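Local coordinates for MMACHC-like protein (Caenorhabditis elegans, PDB 5UJC) that probably reduces cyanocobalamin to cob(II)alamin with a flavin and NADPH, and removes the alkyl group of alkylcobalamins with glutathione, in vitamin B12 trafficking, at residues K12-V15 / D16-S20; V67-R70 / K71-Q75; D100-E103 / I104-E107; S106-L109 / R110-E113. All coordinates share one frame; numbering follows the deposited sequence. Where two conformers were deposited one is given.

Contact 1: K12-V15 / D16-S20; sequences KRVV and DQKLS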
loop_
_atom_site.group_PDB
_atom_site.type_symbol
_atom_site.label_atom_id
_atom_site.label_comp_id
_atom_site.label_asym_id
_atom_site.label_seq_id
_atom_site.Cartn_x
_atom_site.Cartn_y
_atom_site.Cartn_z
ATOM N N LYS A 12 10.668 -12.061 8.953
ATOM C CA LYS A 12 9.269 -11.711 8.795
ATOM C C LYS A 12 8.592 -11.587 10.167
ATOM O O LYS A 12 7.741 -10.709 10.372
ATOM C CB LYS A 12 8.543 -12.720 7.917
ATOM C CG LYS A 12 7.117 -12.293 7.574
ATOM C CD LYS A 12 6.481 -13.238 6.583
ATOM C CE LYS A 12 5.204 -12.689 5.974
ATOM N NZ LYS A 12 4.120 -12.488 6.955
ATOM N N ARG A 13 9.000 -12.431 11.125
ATOM C CA ARG A 13 8.384 -12.414 12.450
ATOM C C ARG A 13 8.626 -11.077 13.159
ATOM O O ARG A 13 7.723 -10.536 13.763
ATOM C CB ARG A 13 8.900 -13.562 13.312
ATOM C CG ARG A 13 8.027 -13.857 14.535
ATOM C CD ARG A 13 6.631 -14.383 14.139
ATOM N NE ARG A 13 6.724 -15.587 13.315
ATOM C CZ ARG A 13 6.858 -16.833 13.782
ATOM N NH1 ARG A 13 6.834 -17.089 15.107
ATOM N NH2 ARG A 13 6.971 -17.833 12.927
ATOM N N VAL A 14 9.834 -10.531 13.058
ATOM C CA VAL A 14 10.108 -9.223 13.702
ATOM C C VAL A 14 9.257 -8.121 13.064
ATOM O O VAL A 14 8.702 -7.277 13.741
ATOM C CB VAL A 14 11.579 -8.815 13.595
ATOM C CG1 VAL A 14 11.784 -7.414 14.174
ATOM C CG2 VAL A 14 12.416 -9.795 14.313
ATOM N N VAL A 15 9.171 -8.138 11.737
ATOM C CA VAL A 15 8.356 -7.162 11.028
ATOM C C VAL A 15 6.905 -7.251 11.502
ATOM O O VAL A 15 6.260 -6.216 11.791
ATOM C CB VAL A 15 8.475 -7.345 9.498
ATOM C CG1 VAL A 15 7.527 -6.406 8.756
ATOM C CG2 VAL A 15 9.922 -7.105 9.055
ATOM N N ASP A 16 6.401 -8.475 11.607
ATOM C CA ASP A 16 5.002 -8.700 11.974
ATOM C C ASP A 16 4.727 -8.438 13.471
ATOM O O ASP A 16 3.604 -8.102 13.852
ATOM C CB ASP A 16 4.588 -10.113 11.596
ATOM C CG ASP A 16 4.467 -10.294 10.085
ATOM O OD1 ASP A 16 4.363 -9.264 9.355
ATOM O OD2 ASP A 16 4.422 -11.451 9.628
ATOM N N GLN A 17 5.773 -8.498 14.289
ATOM C CA GLN A 17 5.651 -8.094 15.694
ATOM C C GLN A 17 5.524 -6.593 15.847
ATOM O O GLN A 17 4.738 -6.115 16.666
ATOM C CB GLN A 17 6.842 -8.602 16.505
ATOM C CG GLN A 17 6.825 -10.089 16.738
ATOM C CD GLN A 17 8.157 -10.639 17.231
ATOM O OE1 GLN A 17 9.197 -9.953 17.209
ATOM N NE2 GLN A 17 8.134 -11.866 17.672
ATOM N N LYS A 18 6.299 -5.842 15.059
ATOM C CA LYS A 18 6.391 -4.381 15.246
ATOM C C LYS A 18 5.413 -3.607 14.371
ATOM O O LYS A 18 5.028 -2.514 14.719
ATOM C CB LYS A 18 7.792 -3.899 14.964
ATOM C CG LYS A 18 8.858 -4.473 15.895
ATOM C CD LYS A 18 8.469 -4.419 17.377
ATOM C CE LYS A 18 8.368 -2.990 17.887
ATOM N NZ LYS A 18 8.084 -2.938 19.349
ATOM N N LEU A 19 5.013 -4.194 13.245
ATOM C CA LEU A 19 3.947 -3.624 12.370
ATOM C C LEU A 19 2.829 -4.641 12.358
ATOM O O LEU A 19 2.798 -5.542 11.527
ATOM C CB LEU A 19 4.474 -3.364 10.974
ATOM C CG LEU A 19 5.664 -2.404 10.875
ATOM C CD1 LEU A 19 6.195 -2.419 9.454
ATOM C CD2 LEU A 19 5.292 -0.969 11.281
ATOM N N SER A 20 1.956 -4.543 13.352
ATOM C CA SER A 20 1.073 -5.650 13.707
ATOM C C SER A 20 -0.230 -5.610 12.927
ATOM O O SER A 20 -0.683 -4.548 12.487
ATOM C CB SER A 20 0.773 -5.638 15.237
ATOM O OG SER A 20 -0.148 -4.594 15.534
HETATM O O HOH W 1 5.246 -13.594 11.046
#

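Contact 2: V67-R70 / K71-Q75; sequences VAFR and KWVVQ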
loop_
_atom_site.group_PDB
_atom_site.type_symbol
_atom_site.label_atom_id
_atom_site.label_comp_id
_atom_site.label_asym_id
_atom_site.label_seq_id
_atom_site.Cartn_x
_atom_site.Cartn_y
_atom_site.Cartn_z
ATOM N N VAL A 67 -6.932 3.271 13.720
ATOM C CA VAL A 67 -6.443 2.920 15.037
ATOM C C VAL A 67 -5.028 3.467 15.265
ATOM O O VAL A 67 -4.820 4.325 16.148
ATOM C CB VAL A 67 -6.481 1.415 15.282
ATOM C CG1 VAL A 67 -5.921 1.075 16.667
ATOM C CG2 VAL A 67 -7.898 0.884 15.129
ATOM N N ALA A 68 -4.064 3.014 14.472
ATOM C CA ALA A 68 -2.643 3.341 14.773
ATOM C C ALA A 68 -2.325 4.832 14.550
ATOM O O ALA A 68 -1.714 5.490 15.402
ATOM C CB ALA A 68 -1.709 2.457 13.973
ATOM N N PHE A 69 -2.732 5.352 13.419
ATOM C CA PHE A 69 -2.501 6.738 13.096
ATOM C C PHE A 69 -3.277 7.662 14.040
ATOM O O PHE A 69 -2.747 8.667 14.482
ATOM C CB PHE A 69 -2.892 7.001 11.638
ATOM C CG PHE A 69 -2.801 8.439 11.206
ATOM C CD1 PHE A 69 -1.589 9.106 11.163
ATOM C CD2 PHE A 69 -3.929 9.102 10.766
ATOM C CE1 PHE A 69 -1.533 10.410 10.742
ATOM C CE2 PHE A 69 -3.851 10.370 10.291
ATOM C CZ PHE A 69 -2.660 11.043 10.303
ATOM N N ARG A 70 -4.496 7.278 14.384
ATOM C CA ARG A 70 -5.267 8.052 15.342
ATOM C C ARG A 70 -4.508 8.197 16.673
ATOM O O ARG A 70 -4.416 9.301 17.229
ATOM C CB ARG A 70 -6.636 7.445 15.548
ATOM C CG ARG A 70 -7.501 8.205 16.544
ATOM C CD ARG A 70 -8.937 7.751 16.486
ATOM N NE ARG A 70 -9.778 8.459 17.438
ATOM C CZ ARG A 70 -11.097 8.390 17.459
ATOM N NH1 ARG A 70 -11.755 7.642 16.565
ATOM N NH2 ARG A 70 -11.782 9.089 18.353
ATOM N N LYS A 71 -3.954 7.079 17.186
ATOM C CA LYS A 71 -3.161 7.132 18.420
ATOM C C LYS A 71 -1.970 8.094 18.273
ATOM O O LYS A 71 -1.668 8.874 19.193
ATOM C CB LYS A 71 -2.685 5.748 18.807
ATOM C CG LYS A 71 -3.766 4.857 19.336
ATOM C CD LYS A 71 -3.245 3.467 19.660
ATOM C CE LYS A 71 -4.379 2.453 19.785
ATOM N NZ LYS A 71 -3.848 1.079 20.046
ATOM N N TRP A 72 -1.319 8.052 17.116
ATOM C CA TRP A 72 -0.163 8.871 16.858
ATOM C C TRP A 72 -0.558 10.365 16.826
ATOM O O TRP A 72 0.133 11.207 17.411
ATOM C CB TRP A 72 0.498 8.420 15.547
ATOM C CG TRP A 72 1.750 9.174 15.153
ATOM C CD1 TRP A 72 3.061 8.783 15.375
ATOM C CD2 TRP A 72 1.820 10.331 14.312
ATOM N NE1 TRP A 72 3.925 9.673 14.786
ATOM C CE2 TRP A 72 3.207 10.632 14.126
ATOM C CE3 TRP A 72 0.861 11.165 13.726
ATOM C CZ2 TRP A 72 3.646 11.730 13.362
ATOM C CZ3 TRP A 72 1.303 12.261 12.959
ATOM C CH2 TRP A 72 2.688 12.522 12.778
ATOM N N VAL A 73 -1.685 10.683 16.178
ATOM C CA VAL A 73 -2.142 12.075 16.104
ATOM C C VAL A 73 -2.510 12.600 17.503
ATOM O O VAL A 73 -2.199 13.746 17.844
ATOM C CB VAL A 73 -3.341 12.210 15.166
ATOM C CG1 VAL A 73 -3.977 13.570 15.290
ATOM C CG2 VAL A 73 -2.919 11.964 13.740
ATOM N N VAL A 74 -3.153 11.763 18.305
ATOM C CA VAL A 74 -3.484 12.144 19.690
ATOM C C VAL A 74 -2.214 12.493 20.451
ATOM O O VAL A 74 -2.134 13.538 21.144
ATOM C CB VAL A 74 -4.283 11.032 20.390
ATOM C CG1 VAL A 74 -4.404 11.306 21.889
ATOM C CG2 VAL A 74 -5.662 10.933 19.762
ATOM N N GLN A 75 -1.197 11.652 20.322
ATOM C CA GLN A 75 0.047 11.885 21.043
ATOM C C GLN A 75 0.749 13.143 20.533
ATOM O O GLN A 75 1.267 13.928 21.317
ATOM C CB GLN A 75 0.976 10.675 20.907
ATOM C CG GLN A 75 2.251 10.790 21.736
ATOM C CD GLN A 75 1.949 10.885 23.225
ATOM O OE1 GLN A 75 1.322 9.995 23.792
ATOM N NE2 GLN A 75 2.376 11.972 23.857
#

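Contact 3: D100-E103 / I104-E107; sequences DRLE and IMSE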
loop_
_atom_site.group_PDB
_atom_site.type_symbol
_atom_site.label_atom_id
_atom_site.label_comp_id
_atom_site.label_asym_id
_atom_site.label_seq_id
_atom_site.Cartn_x
_atom_site.Cartn_y
_atom_site.Cartn_z
ATOM N N ASP A 100 7.904 7.021 11.434
ATOM C CA ASP A 100 8.095 6.718 12.848
ATOM C C ASP A 100 7.911 5.232 13.129
ATOM O O ASP A 100 8.730 4.618 13.816
ATOM C CB ASP A 100 7.132 7.522 13.725
ATOM C CG ASP A 100 7.577 8.935 13.950
ATOM O OD1 ASP A 100 8.690 9.292 13.536
ATOM O OD2 ASP A 100 6.785 9.700 14.556
ATOM N N ARG A 101 6.863 4.631 12.564
ATOM C CA ARG A 101 6.601 3.231 12.824
ATOM C C ARG A 101 7.672 2.341 12.158
ATOM O O ARG A 101 8.123 1.362 12.744
ATOM C CB ARG A 101 5.197 2.851 12.373
ATOM C CG ARG A 101 4.085 3.633 13.088
ATOM C CD ARG A 101 4.128 3.400 14.604
ATOM N NE ARG A 101 4.256 1.977 14.889
ATOM C CZ ARG A 101 3.239 1.127 14.989
ATOM N NH1 ARG A 101 1.981 1.566 15.001
ATOM N NH2 ARG A 101 3.479 -0.168 15.112
ATOM N N LEU A 102 8.116 2.728 10.963
ATOM C CA LEU A 102 9.127 1.970 10.271
ATOM C C LEU A 102 10.488 2.052 10.986
ATOM O O LEU A 102 11.248 1.088 10.985
ATOM C CB LEU A 102 9.249 2.428 8.821
ATOM C CG LEU A 102 8.118 1.959 7.915
ATOM C CD1 LEU A 102 8.087 2.794 6.630
ATOM C CD2 LEU A 102 8.277 0.478 7.591
ATOM N N GLU A 103 10.780 3.202 11.592
ATOM C CA GLU A 103 12.018 3.347 12.348
ATOM C C GLU A 103 12.005 2.460 13.592
ATOM O O GLU A 103 12.989 1.817 13.897
ATOM C CB GLU A 103 12.257 4.807 12.739
ATOM C CG GLU A 103 13.533 5.052 13.541
ATOM C CD GLU A 103 14.782 4.415 12.902
ATOM O OE1 GLU A 103 14.878 4.381 11.650
ATOM O OE2 GLU A 103 15.667 3.964 13.652
ATOM N N ILE A 104 10.873 2.408 14.280
ATOM C CA ILE A 104 10.742 1.523 15.453
ATOM C C ILE A 104 10.936 0.043 15.062
ATOM O O ILE A 104 11.663 -0.711 15.726
ATOM C CB ILE A 104 9.395 1.756 16.158
ATOM C CG1 ILE A 104 9.406 3.154 16.828
ATOM C CG2 ILE A 104 9.117 0.662 17.192
ATOM C CD1 ILE A 104 8.036 3.684 17.196
ATOM N N MET A 105 10.313 -0.345 13.957
ATOM C CA MET A 105 10.476 -1.661 13.430
ATOM C C MET A 105 11.945 -1.933 13.068
ATOM O O MET A 105 12.473 -2.987 13.372
ATOM C CB MET A 105 9.575 -1.854 12.206
ATOM C CG MET A 105 9.642 -3.220 11.581
ATOM S SD MET A 105 10.988 -3.375 10.406
ATOM C CE MET A 105 10.348 -2.372 9.112
ATOM N N SER A 106 12.567 -0.982 12.374
ATOM C CA SER A 106 13.910 -1.156 11.848
ATOM C C SER A 106 14.925 -1.340 12.941
ATOM O O SER A 106 15.887 -2.078 12.782
ATOM C CB SER A 106 14.298 0.050 10.981
ATOM O OG SER A 106 13.569 0.050 9.768
ATOM N N GLU A 107 14.708 -0.667 14.061
ATOM C CA GLU A 107 15.613 -0.772 15.199
ATOM C C GLU A 107 15.666 -2.208 15.741
ATOM O O GLU A 107 16.724 -2.702 16.134
ATOM C CB GLU A 107 15.164 0.190 16.271
ATOM C CG GLU A 107 15.493 1.643 15.928
ATOM C CD GLU A 107 15.075 2.624 17.006
ATOM O OE1 GLU A 107 14.812 2.182 18.149
ATOM O OE2 GLU A 107 15.022 3.850 16.711
#

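Contact 4: S106-L109 / R110-E113; sequences SEKL and RKVE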
loop_
_atom_site.group_PDB
_atom_site.type_symbol
_atom_site.label_atom_id
_atom_site.label_comp_id
_atom_site.label_asym_id
_atom_site.label_seq_id
_atom_site.Cartn_x
_atom_site.Cartn_y
_atom_site.Cartn_z
ATOM N N SER A 106 12.567 -0.982 12.374
ATOM C CA SER A 106 13.910 -1.156 11.848
ATOM C C SER A 106 14.925 -1.340 12.941
ATOM O O SER A 106 15.887 -2.078 12.782
ATOM C CB SER A 106 14.298 0.050 10.981
ATOM O OG SER A 106 13.569 0.050 9.768
ATOM N N GLU A 107 14.708 -0.667 14.061
ATOM C CA GLU A 107 15.613 -0.772 15.199
ATOM C C GLU A 107 15.666 -2.208 15.741
ATOM O O GLU A 107 16.724 -2.702 16.134
ATOM C CB GLU A 107 15.164 0.190 16.271
ATOM C CG GLU A 107 15.493 1.643 15.928
ATOM C CD GLU A 107 15.075 2.624 17.006
ATOM O OE1 GLU A 107 14.812 2.182 18.149
ATOM O OE2 GLU A 107 15.022 3.850 16.711
ATOM N N LYS A 108 14.542 -2.897 15.691
ATOM C CA LYS A 108 14.514 -4.310 16.060
ATOM C C LYS A 108 15.011 -5.208 14.914
ATOM O O LYS A 108 15.732 -6.187 15.150
ATOM C CB LYS A 108 13.114 -4.729 16.472
ATOM C CG LYS A 108 12.566 -3.980 17.683
ATOM C CD LYS A 108 13.335 -4.311 18.942
ATOM C CE LYS A 108 12.649 -3.734 20.184
ATOM N NZ LYS A 108 13.603 -3.553 21.305
ATOM N N LEU A 109 14.600 -4.893 13.677
ATOM C CA LEU A 109 14.929 -5.708 12.526
ATOM C C LEU A 109 16.444 -5.787 12.310
ATOM O O LEU A 109 16.961 -6.834 11.967
ATOM C CB LEU A 109 14.245 -5.157 11.272
ATOM C CG LEU A 109 14.552 -5.912 9.971
ATOM C CD1 LEU A 109 14.176 -7.362 10.059
ATOM C CD2 LEU A 109 13.816 -5.255 8.822
ATOM N N ARG A 110 17.145 -4.672 12.535
ATOM C CA ARG A 110 18.614 -4.628 12.331
ATOM C C ARG A 110 19.350 -5.663 13.197
ATOM O O ARG A 110 20.460 -6.097 12.856
ATOM C CB ARG A 110 19.175 -3.228 12.641
ATOM C CG ARG A 110 18.852 -2.175 11.595
ATOM C CD ARG A 110 19.206 -0.759 12.068
ATOM N NE ARG A 110 18.531 0.260 11.243
ATOM C CZ ARG A 110 17.722 1.228 11.700
ATOM N NH1 ARG A 110 17.465 1.366 13.009
ATOM N NH2 ARG A 110 17.180 2.077 10.840
ATOM N N LYS A 111 18.758 -6.031 14.326
ATOM C CA LYS A 111 19.376 -7.015 15.213
ATOM C C LYS A 111 19.182 -8.468 14.734
ATOM O O LYS A 111 19.845 -9.391 15.218
ATOM C CB LYS A 111 18.852 -6.840 16.643
ATOM C CG LYS A 111 19.130 -5.466 17.210
ATOM C CD LYS A 111 18.683 -5.367 18.661
ATOM C CE LYS A 111 18.419 -3.940 19.075
ATOM N NZ LYS A 111 17.805 -3.860 20.433
ATOM N N VAL A 112 18.254 -8.658 13.801
ATOM C CA VAL A 112 17.989 -9.971 13.188
ATOM C C VAL A 112 18.666 -10.085 11.794
ATOM O O VAL A 112 19.256 -11.117 11.462
ATOM C CB VAL A 112 16.458 -10.229 13.089
ATOM C CG1 VAL A 112 16.152 -11.508 12.299
ATOM C CG2 VAL A 112 15.855 -10.307 14.492
ATOM N N GLU A 113 18.567 -9.026 10.996
ATOM C CA GLU A 113 19.246 -8.956 9.680
ATOM C C GLU A 113 19.653 -7.516 9.421
ATOM O O GLU A 113 18.798 -6.650 9.258
ATOM C CB GLU A 113 18.335 -9.462 8.545
ATOM C CG GLU A 113 19.008 -9.454 7.158
ATOM C CD GLU A 113 20.253 -10.358 7.067
ATOM O OE1 GLU A 113 21.115 -10.071 6.216
ATOM O OE2 GLU A 113 20.358 -11.342 7.827
#

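Contact 1: K12-V15 / D16-S20
Lys12 and Asp16, one helical turn apart, meet in a salt bridge: NZ of Lys12 lies 2.9 Å from OD2 of Asp16 and takes the syn lone pair of that oxygen. The lysine chain runs straight from CG, which stands opposite the backbone N (chi1 -172°), and turns only at its last torsion (chi4 -64°), a bend that brings NZ round to OD2. A water also donates to OD2 of Asp16 at 2.7 Å and, more weakly, accepts from NE of Arg13. Further out, Ser27 is hydrogen-bonded to both NZ of Lys12 and OD1 of Asp16, so one hydroxyl bridges the two members of the pair. With an alanine in place of Lys12, OD2 of Asp16 would probably lose its charged mate and the carboxylate would be held mainly by Ser27 and water. On the buried side Val15 CG1 comes within 4.3 Å of Leu19 CD1, both side chains resting on the strand 53-60. Gln17 lays its chain over the backbone carbonyl of Arg13, CG of Gln17 lying 3.1 Å from O of Arg13, and its NE2 touches CG of Arg13 at 3.7 Å. Backbone N of Leu19 still bonds to O of Val15 at 2.8 Å, although Leu19 itself has left helical geometry. The whole is an i to i+4 salt bridge in the last turns of an amphipathic helix, 5-18, packed against an antiparallel sheet.

Contact 2: V67-R70 / K71-Q75
Val73 puts its CG2 methyl over one face of the Phe69 ring, a CH-pi contact with the carbon 3.7 Å from the ring centroid and 18° off the normal. The methyl sits toward the rim, and its nearest ring atom is CZ of Phe69, at 3.6 Å. The phenylalanine reaches it because its CG stands anti to the backbone N (chi1 175°), which lays the ring along the helix toward the following turn.

Between the two aromatic residues, Phe69 and Trp72, the planes are nearly parallel, 18° apart, but slid so far that the rings barely overlap; CE1 of Phe69 approaches CE3 of Trp72 to 3.9 Å. Outside the pair, Phe97 meets the indole edge-to-face, and Trp263 makes a cation-pi contact with Arg70.

Apolar and charged parts mix at Lys71, whose extended chain runs beside Val67, CE of Lys71 lying 3.7 Å from CG1 of Val67. NZ of Lys71 goes on to a salt bridge with Glu23, and NE1 of Trp72 is hydrogen-bonded to Asp100.

The backbone bonds follow the i to i+4 pattern, from Lys71 N to Val67 O (3.1 Å) through Val74 N to Arg70 O (3.0 Å), starting within a wider pi-type turn at 67-69. Between the side chains of these turns, attraction is mainly dispersive, while the polar ends of Lys71 and Trp72 find their partners elsewhere in the chain, so helix 62-80 joins its neighbours through both kinds of force.

Contact 3: D100-E103 / I104-E107
Different first torsions bring Glu103 and Glu107 together: CG of Glu103 lies trans to its backbone N (chi1 180°) and the chain folds back at chi2 (50°), whereas CG of Glu107 lies beside its own N and the chain runs on extended. The two chains cross at about a right angle, and OE2 of Glu103 comes to 3.1 Å from OE2 of Glu107, with the carboxylate planes well turned from each other. Two like charges so close would normally repel; Arg110 forms a salt bridge with OE2 of Glu103 and may offset the cost, or one acid may carry a proton. A lysine in place of Glu103 would probably leave Arg110 without this anion and set two positive groups against each other. These acids mark the outer side of helix 93-109, whose inner side lies on the antiparallel sheet through Leu102 on Ser188 and Met105 on Leu190. There the side chains of Leu102 and Met105 lie side by side, CD2 of Leu102 3.8 Å from CE of Met105. Ser106 turns its OG back to its own helix, 2.8 Å from O of Leu102, above the carbonyl plane. Backbone N of Ser106 reaches this oxygen from the opposite face, also at 2.8 Å, so two donors grip it and the hydroxyl's donor is used within the helix. Ile104 presses CG1 onto O of Asp100, 3.4 Å away, and touches Lys18 of helix 5-18.

Contact 4: S106-L109 / R110-E113
Arg110 folds its side chain back along the helix end onto the residues one turn earlier, Ser106 and Glu107. CB lies 3.5 Å from the carbonyl O of Ser106. CG, placed beside the backbone N by a chi1 of -73°, presses closer to that same oxygen, at 3.2 Å, and the chain then runs extended, CD and NE still passing alongside the carbonyl. At the tip the flat guanidinium lies with one face against CB of Ser106, which is 3.5 Å from NH2 and sits toward the rim of the group. NH1 meets CG of Glu107 at the guanidinium edge, 3.5 Å away, rather than the carboxylate of that residue, whose OE2 stays 5.1 Å off; NH1 is instead salt-bridged to OE2 of Glu103. Phe116, in the loop leading to strand 117-120, also packs against the arginine.

Here the regular i to i+4 bonding gives way. Backbone N of Arg110 still bonds to O of Ser106, but N of Lys111 makes an i to i+3 bond to O of Lys108 from well above the carbonyl plane. O of Leu109 then accepts twice, from N of Val112, again i to i+3, and, almost straight at 176°, from N of Glu113 at 2.9 Å. Leu109 itself touches Ile11 and Phe192, while the carboxylate of Glu113 bonds to His7. On the exposed side the like charges of Lys108 and Lys111 lie 4.3 Å apart, NZ to NZ. Arg110 thus divides its chemistry: aliphatic chain on the Ser106 carbonyl, guanidinium face on CB of Ser106, charge paired with Glu103.

All four contacts are local, joining side chains about one turn apart; all are partly buried, contact 4 the most exposed. Contacts 3 and 4 share helix 93-109 and are joined by the salt bridge of Glu103 with Arg110; contact 4 adds the irregular chain end. Contact 1, on helix 5-18, touches both, Val14 meeting Val112 and Lys18 meeting Met105. Contact 2 stands apart on helix 62-80, reaching contact 3 through Trp72 and Asp100 but touching neither contact 1 nor contact 4. Its chemistry is largely aromatic and aliphatic, whereas charged groups dominate the outer sides of the other three.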